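Local structure of Non-reducing end beta-L-arabinofuranosidase (Bacteroides thetaiotaomicron, 5MQO) at residues A[22-26]-A[38-42]; A[25-29]-A[393-398]; A[104-108]-A[196-200]; A[249-253]-A[309-313]; A[405-409]-A[483-487]. The protein probably hydrolyses glycosidic bonds of plant pectin, as a glycoside hydrolase of family GH127 from a gut bacterium. All blocks are in the same frame, centred on the assembly; numbering follows the deposited sequence.

Contact 1. Residues A[22-26]-A[38-42]; sequences SNGLT and NTGID
Ile41 N donates to Asn23 O at 3.1 Å, the one hydrogen bond that joins 22-26 to 38-42, with an N-H...O angle of 153°. Beside this bond the two backbones run close: Gly24 CA is 3.9 Å from Gly40 CA and 3.2 Å from Thr39 O. The spot where a beta carbon on Gly24 would fall lies only 2.4 Å from Asn38 CB, so this approach requires the bare backbone that glycine provides.

Asn38 fills the other end. Its first torsion (chi1 -82°) turns the amide away from its own carbonyl and across to Thr26, with Asn38 CG 3.2 Å from Thr26 O. Thr26 O and Asn38 OD1 are both acceptors, and they lie equally near each other without bonding; OD1 instead takes a hydrogen bond from Trp393 NE1 on helix 382-399. On the apolar side, Leu25 CD1 comes within 4.3 Å of Ile41 CD1, a loose touch, and both side chains also rest on Val203 of helix 192-208.

The N-terminal loop is thus fastened to the chain that follows strand 37-38 by one backbone hydrogen bond, a close glycine approach and the packing of Asn38 and Ile41. While that single bond joins the two segments, the bond of Asn38 OD1 to Trp393 NE1 ties the turn to helix 382-399.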
# COMPACT_ATOMS: atom_id res chain seq x y z
N SER A 22 -14.15 -12.30 13.10
CA SER A 22 -15.44 -12.57 12.43
C SER A 22 -15.60 -11.78 11.14
O SER A 22 -16.23 -12.29 10.20
CB SER A 22 -16.62 -12.27 13.36
N ASN A 23 -15.03 -10.57 11.07
CA ASN A 23 -15.61 -9.51 10.23
C ASN A 23 -14.69 -8.48 9.50
O ASN A 23 -15.18 -7.46 8.96
CB ASN A 23 -16.58 -8.75 11.15
CG ASN A 23 -17.62 -7.98 10.38
OD1 ASN A 23 -18.14 -8.46 9.37
ND2 ASN A 23 -17.90 -6.75 10.83
N GLY A 24 -13.38 -8.73 9.47
CA GLY A 24 -12.43 -7.77 8.86
C GLY A 24 -12.48 -7.65 7.33
O GLY A 24 -13.04 -8.52 6.66
N LEU A 25 -11.93 -6.56 6.80
CA LEU A 25 -11.64 -6.40 5.36
C LEU A 25 -11.00 -7.64 4.78
O LEU A 25 -11.37 -8.07 3.67
CB LEU A 25 -10.69 -5.21 5.12
CG LEU A 25 -10.27 -4.80 3.70
CD1 LEU A 25 -11.49 -4.49 2.84
CD2 LEU A 25 -9.37 -3.58 3.78
N THR A 26 -10.03 -8.20 5.51
CA THR A 26 -9.63 -9.59 5.31
C THR A 26 -9.60 -10.40 6.61
O THR A 26 -8.93 -10.06 7.58
CB THR A 26 -8.30 -9.75 4.54
OG1 THR A 26 -7.33 -8.83 5.04
CG2 THR A 26 -8.54 -9.47 3.07
N ASN A 38 -7.54 -9.43 11.17
CA ASN A 38 -8.02 -8.05 11.17
C ASN A 38 -9.02 -7.78 12.31
O ASN A 38 -9.67 -8.68 12.85
CB ASN A 38 -8.72 -7.68 9.84
CG ASN A 38 -7.76 -7.28 8.70
OD1 ASN A 38 -6.71 -7.89 8.48
ND2 ASN A 38 -8.15 -6.29 7.94
N THR A 39 -9.12 -6.50 12.65
CA THR A 39 -10.27 -5.93 13.32
C THR A 39 -11.39 -5.89 12.30
O THR A 39 -11.15 -5.84 11.09
CB THR A 39 -10.04 -4.48 13.80
OG1 THR A 39 -10.06 -3.57 12.68
CG2 THR A 39 -8.76 -4.33 14.54
N GLY A 40 -12.62 -5.87 12.80
CA GLY A 40 -13.82 -5.80 11.96
C GLY A 40 -13.79 -4.55 11.12
O GLY A 40 -13.17 -3.56 11.48
N ILE A 41 -14.44 -4.62 9.97
CA ILE A 41 -14.43 -3.53 8.99
C ILE A 41 -15.05 -2.25 9.55
O ILE A 41 -14.70 -1.16 9.10
CB ILE A 41 -15.08 -4.00 7.65
CG1 ILE A 41 -14.76 -3.05 6.51
CG2 ILE A 41 -16.59 -4.19 7.78
CD1 ILE A 41 -15.04 -3.65 5.15
N ASP A 42 -15.92 -2.41 10.56
CA ASP A 42 -16.62 -1.31 11.26
C ASP A 42 -16.01 -0.82 12.61
O ASP A 42 -16.46 0.20 13.19
CB ASP A 42 -18.10 -1.70 11.49
CG ASP A 42 -18.30 -3.00 12.34
OD1 ASP A 42 -17.38 -3.82 12.56
OD2 ASP A 42 -19.45 -3.22 12.77

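Contact 2. Residues A[25-29]-A[393-398]; sequences LTDMS and WRMLEV
Thr26 lies against the charged end of Arg394 without bonding to it, roughly perpendicular to the arginine side chain. Its hydroxyl OG1 sits over one face of the guanidinium, offset toward the rim and 4.0 Å from Arg394 NH1. The methyl CG2 is modelled 3.1 Å from Arg394 NH2, a closeness that is doubtful at this resolution. The same OG1 stands at the edge of the Trp393 ring. None of these polar groups bonds across the contact; Arg394 NE is engaged in a salt bridge with Asp309. With a methionine in its place, Asp309 is likely to lose one of its charged mates, and Thr26 the flat group beside it.

Further along, Met28 covers Glu397. Its SD lies 3.5 Å from Glu397 CB, and its CG comes equally near Glu397 OE1. A bend at the last torsion (chi3 41°) sets the methyl CE 3.7 Å from Val398 CG2.

Backbone hydrogen bonds with Lys35 and Met36 tie Glu397 to the next part of the N-terminal loop. Helix 382-399 therefore carries the loop on one side, while Met28 and Val398 both reach Ala312 of helix 297-314 and Trp393 packs on Val408 of helix 402-416.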
# COMPACT_ATOMS: atom_id res chain seq x y z
N LEU A 25 -11.93 -6.56 6.80
CA LEU A 25 -11.64 -6.40 5.36
C LEU A 25 -11.00 -7.64 4.78
O LEU A 25 -11.37 -8.07 3.67
CB LEU A 25 -10.69 -5.21 5.12
CG LEU A 25 -10.27 -4.80 3.70
CD1 LEU A 25 -11.49 -4.49 2.84
CD2 LEU A 25 -9.37 -3.58 3.78
N THR A 26 -10.03 -8.20 5.51
CA THR A 26 -9.63 -9.59 5.31
C THR A 26 -9.60 -10.40 6.61
O THR A 26 -8.93 -10.06 7.58
CB THR A 26 -8.30 -9.75 4.54
OG1 THR A 26 -7.33 -8.83 5.04
CG2 THR A 26 -8.54 -9.47 3.07
N ASP A 27 -10.27 -11.54 6.54
CA ASP A 27 -10.58 -12.31 7.69
C ASP A 27 -9.80 -13.62 7.79
O ASP A 27 -10.31 -14.67 7.40
CB ASP A 27 -12.06 -12.58 7.63
CG ASP A 27 -12.58 -13.23 8.85
OD1 ASP A 27 -11.88 -13.16 9.89
OD2 ASP A 27 -13.68 -13.79 8.76
N MET A 28 -8.59 -13.56 8.35
CA MET A 28 -7.81 -14.76 8.68
C MET A 28 -8.17 -15.35 10.07
O MET A 28 -7.43 -16.14 10.65
CB MET A 28 -6.31 -14.44 8.58
CG MET A 28 -5.91 -14.03 7.18
SD MET A 28 -4.18 -13.75 6.74
CE MET A 28 -3.41 -15.09 7.59
N SER A 29 -9.34 -15.01 10.59
CA SER A 29 -9.73 -15.39 11.94
C SER A 29 -9.89 -16.91 12.14
O SER A 29 -9.65 -17.38 13.23
CB SER A 29 -11.00 -14.65 12.31
OG SER A 29 -12.06 -15.06 11.47
N TRP A 393 0.88 -7.09 4.14
CA TRP A 393 -0.14 -7.22 5.13
C TRP A 393 -0.44 -8.70 5.39
O TRP A 393 -0.56 -9.07 6.52
CB TRP A 393 -1.39 -6.46 4.74
CG TRP A 393 -2.42 -6.53 5.80
CD1 TRP A 393 -3.51 -7.37 5.83
CD2 TRP A 393 -2.45 -5.80 7.02
NE1 TRP A 393 -4.22 -7.17 6.98
CE2 TRP A 393 -3.59 -6.20 7.73
CE3 TRP A 393 -1.62 -4.82 7.58
CZ2 TRP A 393 -3.93 -5.67 8.96
CZ3 TRP A 393 -1.97 -4.27 8.81
CH2 TRP A 393 -3.11 -4.72 9.49
N ARG A 394 -0.54 -9.51 4.34
CA ARG A 394 -0.74 -10.95 4.49
C ARG A 394 0.44 -11.60 5.21
O ARG A 394 0.26 -12.42 6.13
CB ARG A 394 -0.93 -11.62 3.15
CG ARG A 394 -2.37 -11.69 2.66
CD ARG A 394 -2.92 -10.34 2.33
NE ARG A 394 -4.22 -10.42 1.71
CZ ARG A 394 -5.06 -9.39 1.61
NH1 ARG A 394 -4.74 -8.18 2.06
NH2 ARG A 394 -6.24 -9.59 1.04
N MET A 395 1.65 -11.20 4.82
CA MET A 395 2.84 -11.71 5.50
C MET A 395 2.87 -11.35 7.00
O MET A 395 3.24 -12.19 7.84
CB MET A 395 4.11 -11.24 4.80
CG MET A 395 4.23 -11.76 3.37
SD MET A 395 4.52 -13.52 3.19
CE MET A 395 6.18 -13.64 3.82
N LEU A 396 2.44 -10.15 7.35
CA LEU A 396 2.23 -9.80 8.74
C LEU A 396 1.28 -10.80 9.43
O LEU A 396 1.65 -11.36 10.48
CB LEU A 396 1.69 -8.38 8.90
CG LEU A 396 1.44 -7.87 10.34
CD1 LEU A 396 2.75 -7.75 11.12
CD2 LEU A 396 0.73 -6.53 10.27
N GLU A 397 0.10 -11.02 8.86
CA GLU A 397 -0.94 -11.85 9.53
C GLU A 397 -0.50 -13.33 9.68
O GLU A 397 -0.72 -13.96 10.69
CB GLU A 397 -2.32 -11.70 8.84
CG GLU A 397 -2.84 -10.25 8.79
CD GLU A 397 -4.36 -10.06 8.94
OE1 GLU A 397 -5.20 -10.73 8.26
OE2 GLU A 397 -4.72 -9.20 9.77
N VAL A 398 0.18 -13.85 8.67
CA VAL A 398 0.75 -15.20 8.70
C VAL A 398 1.96 -15.41 9.64
O VAL A 398 2.24 -16.56 9.98
CB VAL A 398 1.19 -15.56 7.26
CG1 VAL A 398 2.19 -16.69 7.22
CG2 VAL A 398 -0.02 -15.88 6.41

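Contact 3. Residues A[104-108]-A[196-200]; sequences YKWME and HLMMA
Tyr104, Leu197, Glu108 and Ala200 form the tight part of this contact, whereas Lys105 meets His196 more loosely, where the histidine is partly exposed. In the tight part, Leu197 CB stands 4.2 Å from the Tyr104 ring centroid and only 6° off the ring normal, a CH-pi contact over the face. Leu197 CD1 also touches the ring, 3.5 Å from Tyr104 CE1. Ala200 CB fits against the backbone at 3.4 Å from Tyr104 O, and its small size matches the close approach of Glu108 CA to Ala200 CA, 4.6 Å. Glu108 is a buried acid; its extended chain runs past Met199, with Glu108 OE1 3.4 Å from Met199 CB, and its charge is met by Arg464.

On the looser side, Lys105 lays CE over one face of the His196 imidazole, 4.2 Å from its centroid and toward the rim. A bend at chi3 (-79°) brings its chain over the ring, while NZ goes on to Cys457 O.

The segment axes pass 8.6 Å apart and only 12° from parallel. Such like-directed packing of helices 102-117 and 192-208, with helix 120-136 intervening in the chain, is consistent with the (alpha/alpha)6 barrel of the 6-hairpin glycosidases.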
# COMPACT_ATOMS: atom_id res chain seq x y z
N TYR A 104 -17.32 -1.88 -9.35
CA TYR A 104 -17.31 -2.81 -8.21
C TYR A 104 -16.26 -2.43 -7.19
O TYR A 104 -16.45 -2.69 -6.03
CB TYR A 104 -17.03 -4.26 -8.66
CG TYR A 104 -18.04 -4.85 -9.62
CD1 TYR A 104 -19.41 -4.79 -9.37
CD2 TYR A 104 -17.62 -5.48 -10.79
CE1 TYR A 104 -20.33 -5.35 -10.25
CE2 TYR A 104 -18.53 -6.04 -11.68
CZ TYR A 104 -19.89 -5.98 -11.41
OH TYR A 104 -20.77 -6.53 -12.30
N LYS A 105 -15.14 -1.86 -7.65
CA LYS A 105 -14.11 -1.34 -6.74
C LYS A 105 -14.60 -0.08 -6.06
O LYS A 105 -14.46 0.04 -4.87
CB LYS A 105 -12.76 -1.10 -7.45
CG LYS A 105 -11.98 -2.40 -7.68
CD LYS A 105 -10.66 -2.21 -8.41
CE LYS A 105 -10.85 -2.05 -9.91
NZ LYS A 105 -9.56 -1.99 -10.67
N TRP A 106 -15.19 0.83 -6.83
CA TRP A 106 -15.80 2.06 -6.31
C TRP A 106 -16.78 1.72 -5.19
O TRP A 106 -16.68 2.23 -4.07
CB TRP A 106 -16.53 2.81 -7.44
CG TRP A 106 -17.33 4.06 -7.00
CD1 TRP A 106 -16.84 5.31 -6.80
CD2 TRP A 106 -18.73 4.14 -6.74
NE1 TRP A 106 -17.84 6.16 -6.42
CE2 TRP A 106 -19.02 5.47 -6.37
CE3 TRP A 106 -19.79 3.21 -6.76
CZ2 TRP A 106 -20.31 5.92 -6.03
CZ3 TRP A 106 -21.08 3.65 -6.42
CH2 TRP A 106 -21.32 4.99 -6.06
N MET A 107 -17.71 0.83 -5.52
CA MET A 107 -18.79 0.38 -4.64
C MET A 107 -18.23 -0.28 -3.37
O MET A 107 -18.72 -0.05 -2.28
CB MET A 107 -19.70 -0.54 -5.46
CG MET A 107 -20.51 -1.58 -4.71
SD MET A 107 -21.99 -0.89 -4.01
CE MET A 107 -22.19 -2.13 -2.73
N GLU A 108 -17.18 -1.08 -3.53
CA GLU A 108 -16.49 -1.68 -2.39
C GLU A 108 -15.97 -0.58 -1.47
O GLU A 108 -16.07 -0.67 -0.23
CB GLU A 108 -15.35 -2.56 -2.89
CG GLU A 108 -14.59 -3.34 -1.83
CD GLU A 108 -13.42 -4.15 -2.39
OE1 GLU A 108 -13.46 -4.59 -3.60
OE2 GLU A 108 -12.44 -4.35 -1.61
N HIS A 196 -13.80 -8.90 -9.29
CA HIS A 196 -14.01 -7.70 -8.53
C HIS A 196 -15.37 -7.71 -7.88
O HIS A 196 -15.52 -7.16 -6.79
CB HIS A 196 -13.85 -6.48 -9.42
CG HIS A 196 -12.45 -6.32 -9.90
ND1 HIS A 196 -11.40 -6.08 -9.04
CD2 HIS A 196 -11.92 -6.40 -11.14
CE1 HIS A 196 -10.28 -6.01 -9.74
NE2 HIS A 196 -10.57 -6.20 -11.01
N LEU A 197 -16.34 -8.33 -8.52
CA LEU A 197 -17.63 -8.55 -7.88
C LEU A 197 -17.49 -9.36 -6.59
O LEU A 197 -18.19 -9.06 -5.63
CB LEU A 197 -18.62 -9.25 -8.82
CG LEU A 197 -20.04 -9.47 -8.29
CD1 LEU A 197 -20.81 -8.17 -8.19
CD2 LEU A 197 -20.76 -10.45 -9.19
N MET A 198 -16.61 -10.35 -6.56
CA MET A 198 -16.42 -11.13 -5.34
C MET A 198 -16.07 -10.22 -4.15
O MET A 198 -16.73 -10.24 -3.12
CB MET A 198 -15.33 -12.19 -5.49
CG MET A 198 -15.61 -13.30 -6.51
SD MET A 198 -14.35 -14.61 -6.45
CE MET A 198 -12.93 -13.75 -7.11
N MET A 199 -15.05 -9.40 -4.29
CA MET A 199 -14.62 -8.60 -3.17
C MET A 199 -15.64 -7.54 -2.80
O MET A 199 -15.80 -7.23 -1.62
CB MET A 199 -13.22 -7.99 -3.40
CG MET A 199 -12.08 -8.80 -2.79
SD MET A 199 -12.28 -9.06 -1.01
CE MET A 199 -10.57 -8.85 -0.51
N ALA A 200 -16.35 -7.01 -3.80
CA ALA A 200 -17.39 -6.01 -3.54
C ALA A 200 -18.50 -6.58 -2.67
O ALA A 200 -19.02 -5.92 -1.76
CB ALA A 200 -17.96 -5.45 -4.84

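Contact 4. Residues A[249-253]-A[309-313]; sequences VEMYR and DVYAE
Arg253 binds three carboxylates, two of them, Asp309 and Glu313, on the other helix. Its NE donates to Glu313 OE2 at 2.7 Å, with an N-H...O angle of 163° and the acceptor lying in the guanidinium plane. The end nitrogens grip a single oxygen of the second acid: Asp309 OD1 is 2.8 Å from Arg253 NH1 and 2.7 Å from Arg253 NH2. Both nitrogens come from the same face of that carboxylate, well above its plane, the two flat groups standing 84° apart. On its own helix, Arg253 NH1 also reaches Glu250 OE2 at 2.9 Å, on the syn side. The guanidinium is thus fixed against rotation by acids round its edge.

These acids have further mates: Arg394 for Asp309, Arg206 for Glu250 and the hydroxyl of Ser31 for Glu313. Two more arginines so near probably offset the gathered negative charge. If Arg253 were exchanged for a leucine, Asp309 and Glu313 would probably lose their shared cation and the two helices their ionic link.

Outward from the charges, Val249 lays CG1 over one guanidinium face, 3.5 Å above the plane, and the same methyl is 3.9 Å from Asp309 CB. Val249 CG2 meets Val310 CG2 at a like distance. Tyr252 turns its ring edge to Glu313, with Tyr252 CE2 3.6 Å from Glu313 OE1.

The axes run in a similar sense, 35° apart and 10.6 Å at closest approach. Helices 243-255 and 297-314, separated in the chain by helix 258-270, are consistent with neighbouring like-directed helices of an (alpha/alpha)6 barrel, held here by a salt-bridge network whose acids are buried.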
# COMPACT_ATOMS: atom_id res chain seq x y z
N VAL A 249 -9.84 -16.84 -2.23
CA VAL A 249 -9.51 -17.23 -0.85
C VAL A 249 -10.38 -16.44 0.14
O VAL A 249 -10.80 -16.96 1.20
CB VAL A 249 -8.02 -17.00 -0.52
CG1 VAL A 249 -7.72 -17.30 0.95
CG2 VAL A 249 -7.14 -17.89 -1.38
N GLU A 250 -10.67 -15.19 -0.18
CA GLU A 250 -11.55 -14.44 0.69
C GLU A 250 -12.99 -15.01 0.65
O GLU A 250 -13.70 -14.95 1.63
CB GLU A 250 -11.49 -12.95 0.37
CG GLU A 250 -11.88 -12.06 1.54
CD GLU A 250 -11.04 -12.28 2.79
OE1 GLU A 250 -11.62 -12.19 3.91
OE2 GLU A 250 -9.80 -12.52 2.66
N MET A 251 -13.38 -15.59 -0.47
CA MET A 251 -14.69 -16.24 -0.54
C MET A 251 -14.74 -17.53 0.22
O MET A 251 -15.78 -17.83 0.82
CB MET A 251 -15.12 -16.48 -1.96
CG MET A 251 -15.96 -15.33 -2.48
SD MET A 251 -17.62 -15.42 -1.80
CE MET A 251 -18.23 -13.95 -2.58
N TYR A 252 -13.65 -18.30 0.20
CA TYR A 252 -13.57 -19.50 1.05
C TYR A 252 -13.66 -19.10 2.52
O TYR A 252 -14.48 -19.63 3.25
CB TYR A 252 -12.28 -20.27 0.81
CG TYR A 252 -11.93 -21.28 1.88
CD1 TYR A 252 -12.64 -22.48 2.02
CD2 TYR A 252 -10.85 -21.05 2.73
CE1 TYR A 252 -12.28 -23.41 3.00
CE2 TYR A 252 -10.48 -21.97 3.70
CZ TYR A 252 -11.20 -23.15 3.85
OH TYR A 252 -10.79 -24.03 4.83
N ARG A 253 -12.85 -18.14 2.91
CA ARG A 253 -12.98 -17.49 4.21
C ARG A 253 -14.39 -17.08 4.58
O ARG A 253 -14.79 -17.29 5.71
CB ARG A 253 -12.08 -16.26 4.31
CG ARG A 253 -10.62 -16.66 4.54
CD ARG A 253 -9.67 -15.54 4.26
NE ARG A 253 -8.31 -16.02 4.30
CZ ARG A 253 -7.26 -15.28 3.95
NH1 ARG A 253 -7.43 -14.02 3.56
NH2 ARG A 253 -6.03 -15.79 4.01
N ASP A 309 -2.07 -15.72 1.07
CA ASP A 309 -3.44 -16.10 1.42
C ASP A 309 -3.71 -17.61 1.34
O ASP A 309 -4.34 -18.18 2.23
CB ASP A 309 -4.45 -15.30 0.58
CG ASP A 309 -4.88 -14.02 1.26
OD1 ASP A 309 -4.79 -13.96 2.50
OD2 ASP A 309 -5.35 -13.10 0.55
N VAL A 310 -3.19 -18.28 0.31
CA VAL A 310 -3.30 -19.75 0.26
C VAL A 310 -2.48 -20.37 1.37
O VAL A 310 -2.98 -21.28 2.05
CB VAL A 310 -2.90 -20.35 -1.11
CG1 VAL A 310 -2.78 -21.88 -1.04
CG2 VAL A 310 -3.93 -19.91 -2.15
N TYR A 311 -1.27 -19.85 1.61
CA TYR A 311 -0.44 -20.36 2.71
C TYR A 311 -1.17 -20.26 4.05
O TYR A 311 -1.11 -21.19 4.85
CB TYR A 311 0.93 -19.68 2.79
CG TYR A 311 1.64 -20.16 4.01
CD1 TYR A 311 2.30 -21.39 4.01
CD2 TYR A 311 1.56 -19.44 5.21
CE1 TYR A 311 2.92 -21.87 5.17
CE2 TYR A 311 2.17 -19.90 6.36
CZ TYR A 311 2.84 -21.10 6.34
OH TYR A 311 3.40 -21.48 7.51
N ALA A 312 -1.88 -19.16 4.29
CA ALA A 312 -2.64 -18.97 5.53
C ALA A 312 -3.58 -20.13 5.83
O ALA A 312 -3.83 -20.43 7.00
CB ALA A 312 -3.45 -17.69 5.47
N GLU A 313 -4.10 -20.74 4.77
CA GLU A 313 -5.06 -21.83 4.85
C GLU A 313 -4.41 -23.19 4.80
O GLU A 313 -4.84 -24.07 5.52
CB GLU A 313 -6.12 -21.71 3.72
CG GLU A 313 -6.75 -20.32 3.56
CD GLU A 313 -7.37 -19.76 4.85
OE1 GLU A 313 -7.86 -20.57 5.70
OE2 GLU A 313 -7.39 -18.51 5.00

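Contact 5. Residues A[405-409]-A[483-487]; sequences AELVE and CNLYG
The contact lies between a helix of the GH127 catalytic region and a loop of the beta-rich middle-domain region, and forms part of their junction. Glu409, Val408 and Ala405 on helix 402-416 meet Leu485 and Asn484 in the loop between strands 480-483 and 489-494. Leu485 does most of the touching. Its branch CD2 lies alongside the glutamate stem, 3.8 Å from Glu409 CB and 4.0 Å from Glu409 CG. The leucine and the glutamate stem run antiparallel beside one another, so the leucine methyl meets methylenes and not the carboxylate. One turn of helix is sampled by that same methyl: Leu485 CD2 is 4.4 Å from Ala405 O and, more loosely, 4.5 Å from Val408 CG1.

Glu409, extended beyond CG, carries its acid past the leucine toward the loop backbone, where Glu409 OE2 stops 4.3 Å from Tyr486 N, too far for a bond. The charge is spent on Arg534 of strand 529-535, which also takes Glu406 from this helix and, through NE, donates to Asn484 O. One arginine thereby links helix and loop where their own side chains offer only van der Waals contact.

The buried Asn484 amide is satisfied within the beta part of the structure, OD1 by Tyr560 OH and ND2 by Thr475 OG1. Across the contact the side-chain oxygen Asn484 OD1 lies 3.9 Å from Ala405 CB.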
# COMPACT_ATOMS: atom_id res chain seq x y z
N ALA A 405 4.82 -5.21 8.89
CA ALA A 405 4.06 -3.99 9.19
C ALA A 405 4.74 -2.67 8.76
O ALA A 405 4.05 -1.73 8.34
CB ALA A 405 3.68 -3.94 10.67
N GLU A 406 6.07 -2.60 8.87
CA GLU A 406 6.85 -1.45 8.41
C GLU A 406 6.59 -1.14 6.93
O GLU A 406 6.34 0.02 6.55
CB GLU A 406 8.34 -1.72 8.63
CG GLU A 406 9.29 -0.54 8.40
CD GLU A 406 9.00 0.66 9.27
OE1 GLU A 406 8.68 0.50 10.47
OE2 GLU A 406 9.10 1.79 8.75
N LEU A 407 6.61 -2.19 6.12
CA LEU A 407 6.37 -2.07 4.68
C LEU A 407 4.96 -1.67 4.32
O LEU A 407 4.77 -0.90 3.36
CB LEU A 407 6.78 -3.37 3.97
CG LEU A 407 8.32 -3.24 3.85
CD1 LEU A 407 9.03 -4.51 4.15
CD2 LEU A 407 8.71 -2.70 2.49
N VAL A 408 3.98 -2.17 5.07
CA VAL A 408 2.61 -1.71 4.91
C VAL A 408 2.57 -0.19 5.10
O VAL A 408 1.97 0.50 4.29
CB VAL A 408 1.63 -2.43 5.89
CG1 VAL A 408 0.26 -1.77 5.90
CG2 VAL A 408 1.46 -3.89 5.49
N GLU A 409 3.24 0.33 6.14
CA GLU A 409 3.20 1.79 6.42
C GLU A 409 3.94 2.60 5.35
O GLU A 409 3.38 3.58 4.81
CB GLU A 409 3.78 2.14 7.80
CG GLU A 409 3.42 3.54 8.33
CD GLU A 409 3.96 3.81 9.74
OE1 GLU A 409 5.20 3.75 9.90
OE2 GLU A 409 3.15 4.02 10.69
N CYS A 483 -0.92 -2.51 17.92
CA CYS A 483 -0.97 -1.21 17.25
C CYS A 483 0.05 -1.21 16.10
O CYS A 483 1.26 -1.13 16.33
CB CYS A 483 -0.72 -0.05 18.22
SG CYS A 483 -1.77 -0.09 19.69
N ASN A 484 -0.47 -1.27 14.87
CA ASN A 484 0.33 -1.33 13.68
C ASN A 484 0.50 0.01 12.96
O ASN A 484 1.62 0.39 12.65
CB ASN A 484 -0.26 -2.37 12.76
CG ASN A 484 -0.06 -3.77 13.29
OD1 ASN A 484 1.06 -4.15 13.56
ND2 ASN A 484 -1.13 -4.52 13.46
N LEU A 485 -0.58 0.72 12.65
CA LEU A 485 -0.45 2.04 12.01
C LEU A 485 -1.01 3.09 12.91
O LEU A 485 -2.22 3.16 13.06
CB LEU A 485 -1.17 2.14 10.67
CG LEU A 485 -0.78 1.21 9.50
CD1 LEU A 485 -1.16 1.88 8.19
CD2 LEU A 485 0.69 0.80 9.52
N TYR A 486 -0.11 3.93 13.45
CA TYR A 486 -0.46 5.02 14.34
C TYR A 486 -1.22 6.13 13.60
O TYR A 486 -0.95 6.44 12.44
CB TYR A 486 0.79 5.58 15.07
CG TYR A 486 1.54 4.51 15.86
CD1 TYR A 486 0.91 3.82 16.90
CD2 TYR A 486 2.85 4.16 15.56
CE1 TYR A 486 1.55 2.82 17.60
CE2 TYR A 486 3.50 3.14 16.27
CZ TYR A 486 2.84 2.47 17.29
OH TYR A 486 3.42 1.47 18.02
N GLY A 487 -2.16 6.73 14.32
CA GLY A 487 -3.05 7.77 13.80
C GLY A 487 -4.24 7.90 14.74
O GLY A 487 -4.68 6.91 15.36

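All five contacts are largely buried, but they serve different levels of the fold. Contacts 3 and 4 each pair like-directed helices of the catalytic domain, contact 3 by CH-pi and apolar packing, contact 4 by a charge network. Contacts 1 and 2 share Leu25 and Thr26 and moor the N-terminal loop, first to its own continuation, then to helix 382-399 through side chains. Their centres lie 10 Å apart, and Asp309 and Glu250 of contact 4 extend ionic and polar links into contact 2. Contact 5, about 25 Å from contact 3 between centres, forms part of the junction with the middle-domain region, and is joined to contact 2 by successive helices.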